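Local coordinates for beta-galactoside alpha-2,6-sialyltransferase (Photobacterium sp., PDB 2Z4T), which probably transfers sialic acid from a CMP-linked donor to the galactose of acceptors such as lactose, forming an alpha-2,6 linkage, at residues Gln377-Ile382 / Thr413-Asn418. Sequence-based numbering, arbitrary orientation.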
loop_
_atom_site.group_PDB
_atom_site.type_symbol
_atom_site.label_atom_id
_atom_site.label_comp_id
_atom_site.label_asym_id
_atom_site.label_seq_id
_atom_site.Cartn_x
_atom_site.Cartn_y
_atom_site.Cartn_z
ATOM N N GLN A 377 30.421 5.685 1.932
ATOM C CA GLN A 377 30.463 4.515 1.052
ATOM C C GLN A 377 29.627 4.645 -0.243
ATOM O O GLN A 377 30.071 4.229 -1.328
ATOM C CB GLN A 377 30.075 3.250 1.812
ATOM C CG GLN A 377 31.138 2.793 2.827
ATOM C CD GLN A 377 32.571 2.740 2.258
ATOM O OE1 GLN A 377 32.836 2.047 1.273
ATOM N NE2 GLN A 377 33.492 3.494 2.877
ATOM N N GLN A 378 28.427 5.207 -0.129
ATOM C CA GLN A 378 27.578 5.364 -1.291
ATOM C C GLN A 378 28.150 6.403 -2.268
ATOM O O GLN A 378 28.044 6.244 -3.491
ATOM C CB GLN A 378 26.140 5.657 -0.874
ATOM C CG GLN A 378 25.463 4.440 -0.216
ATOM C CD GLN A 378 24.058 4.727 0.306
ATOM O OE1 GLN A 378 23.088 4.752 -0.461
ATOM N NE2 GLN A 378 23.941 4.930 1.621
ATOM N N ILE A 379 28.765 7.450 -1.719
ATOM C CA ILE A 379 29.520 8.407 -2.505
ATOM C C ILE A 379 30.612 7.656 -3.278
ATOM O O ILE A 379 30.821 7.877 -4.479
ATOM C CB ILE A 379 30.116 9.506 -1.617
ATOM C CG1 ILE A 379 29.003 10.488 -1.197
ATOM C CG2 ILE A 379 31.265 10.244 -2.347
ATOM C CD1 ILE A 379 29.411 11.534 -0.143
ATOM N N ASN A 380 31.274 6.725 -2.604
ATOM C CA ASN A 380 32.279 5.952 -3.275
ATOM C C ASN A 380 31.695 5.049 -4.371
ATOM O O ASN A 380 32.336 4.842 -5.418
ATOM C CB ASN A 380 33.126 5.156 -2.285
ATOM C CG ASN A 380 34.357 4.573 -2.938
ATOM O OD1 ASN A 380 35.167 5.303 -3.488
ATOM N ND2 ASN A 380 34.491 3.262 -2.906
ATOM N N VAL A 381 30.492 4.524 -4.147
ATOM C CA VAL A 381 29.846 3.696 -5.165
ATOM C C VAL A 381 29.457 4.537 -6.381
ATOM O O VAL A 381 29.732 4.135 -7.516
ATOM C CB VAL A 381 28.657 2.896 -4.626
ATOM C CG1 VAL A 381 27.967 2.123 -5.749
ATOM C CG2 VAL A 381 29.131 1.956 -3.543
ATOM N N ILE A 382 28.849 5.707 -6.150
ATOM C CA ILE A 382 28.542 6.637 -7.246
ATOM C C ILE A 382 29.830 6.930 -8.038
ATOM O O ILE A 382 29.836 6.895 -9.271
ATOM C CB ILE A 382 27.862 7.940 -6.734
ATOM C CG1 ILE A 382 26.477 7.622 -6.153
ATOM C CG2 ILE A 382 27.720 8.988 -7.845
ATOM C CD1 ILE A 382 25.946 8.654 -5.235
ATOM N N THR A 413 21.102 13.730 2.549
ATOM C CA THR A 413 21.612 15.091 2.395
ATOM C C THR A 413 23.140 15.112 2.183
ATOM O O THR A 413 23.632 15.850 1.336
ATOM C CB THR A 413 21.088 16.112 3.488
ATOM O OG1 THR A 413 21.999 16.180 4.585
ATOM C CG2 THR A 413 19.687 15.742 3.999
ATOM N N LEU A 414 23.869 14.255 2.903
ATOM C CA LEU A 414 25.318 14.123 2.724
ATOM C C LEU A 414 25.706 13.732 1.296
ATOM O O LEU A 414 26.620 14.328 0.720
ATOM C CB LEU A 414 25.912 13.125 3.716
ATOM C CG LEU A 414 25.992 13.613 5.166
ATOM C CD1 LEU A 414 26.189 12.454 6.107
ATOM C CD2 LEU A 414 27.114 14.660 5.346
ATOM N N ILE A 415 25.005 12.742 0.734
ATOM C CA ILE A 415 25.246 12.288 -0.642
ATOM C C ILE A 415 24.934 13.417 -1.604
ATOM O O ILE A 415 25.666 13.659 -2.551
ATOM C CB ILE A 415 24.390 11.040 -1.011
ATOM C CG1 ILE A 415 24.882 9.807 -0.269
ATOM C CG2 ILE A 415 24.413 10.773 -2.503
ATOM C CD1 ILE A 415 23.923 8.632 -0.347
ATOM N N MET A 416 23.852 14.120 -1.324
ATOM C CA MET A 416 23.343 15.151 -2.202
ATOM C C MET A 416 24.294 16.334 -2.301
ATOM O O MET A 416 24.540 16.832 -3.398
ATOM C CB MET A 416 21.952 15.582 -1.735
ATOM C CG MET A 416 21.031 16.102 -2.816
ATOM S SD MET A 416 20.886 15.152 -4.367
ATOM C CE MET A 416 20.751 16.588 -5.457
ATOM N N GLN A 417 24.861 16.770 -1.175
ATOM C CA GLN A 417 25.743 17.940 -1.226
ATOM C C GLN A 417 27.147 17.630 -1.742
ATOM O O GLN A 417 27.947 18.531 -2.005
ATOM C CB GLN A 417 25.761 18.728 0.089
ATOM C CG GLN A 417 26.000 17.924 1.350
ATOM C CD GLN A 417 25.337 18.551 2.590
ATOM O OE1 GLN A 417 24.372 19.325 2.482
ATOM N NE2 GLN A 417 25.850 18.204 3.771
ATOM N N ASN A 418 27.425 16.348 -1.936
ATOM C CA ASN A 418 28.651 15.965 -2.606
ATOM C C ASN A 418 28.638 16.195 -4.125
ATOM O O ASN A 418 29.700 16.198 -4.743
ATOM C CB ASN A 418 29.012 14.509 -2.297
ATOM C CG ASN A 418 30.486 14.251 -2.462
ATOM O OD1 ASN A 418 30.914 13.496 -3.341
ATOM N ND2 ASN A 418 31.283 14.919 -1.643
#
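Ile-379 points at helix 410-417 and meets Ile-415, whose outer atoms lean across; their CA atoms, 6.1 Å apart, are the nearest between the segments. The axes of the two short segments come within 9.9 Å and their directions differ by 39°, so the helices point roughly the same way. This is the layout expected of helices flanking a parallel sheet, here that of one of the two Rossmann-like domains of the GT-B fold, with strands 356-360 and 399-403.

Ile-415 can be followed outward. Its CB carries CG1 anti to the carbonyl carbon (chi1 -71°), and CG1 lies 4.3 Å from Ile-379 CG1. The other branch, CG2, meets the methyl CD1 of Ile-382 at 3.8 Å. At the tip, CD1 rests on Gln-378, 3.7 Å from its CB and 4.0 Å from its CD. The amide beyond is engaged elsewhere: OE1 accepts from Thr-362 N, beside the CMP-binding Gly-361, and NE2 donates to Tyr-374 O.

Nearer the solvent, Ile-379 spreads both branches over the amide of Asn-418: Ile-379 CD1 lies 3.7 Å from Asn-418 CG and Ile-379 CG2 3.4 Å from Asn-418 OD1. Tyr-419 also touches Ile-379 and Ile-382.

Between these segments the joint is therefore held by dispersion and burial of hydrocarbon. Gln-378 lends its aliphatic stem to the interface, while the bond from Thr-362 ties helix 371-386 to the nucleotide site.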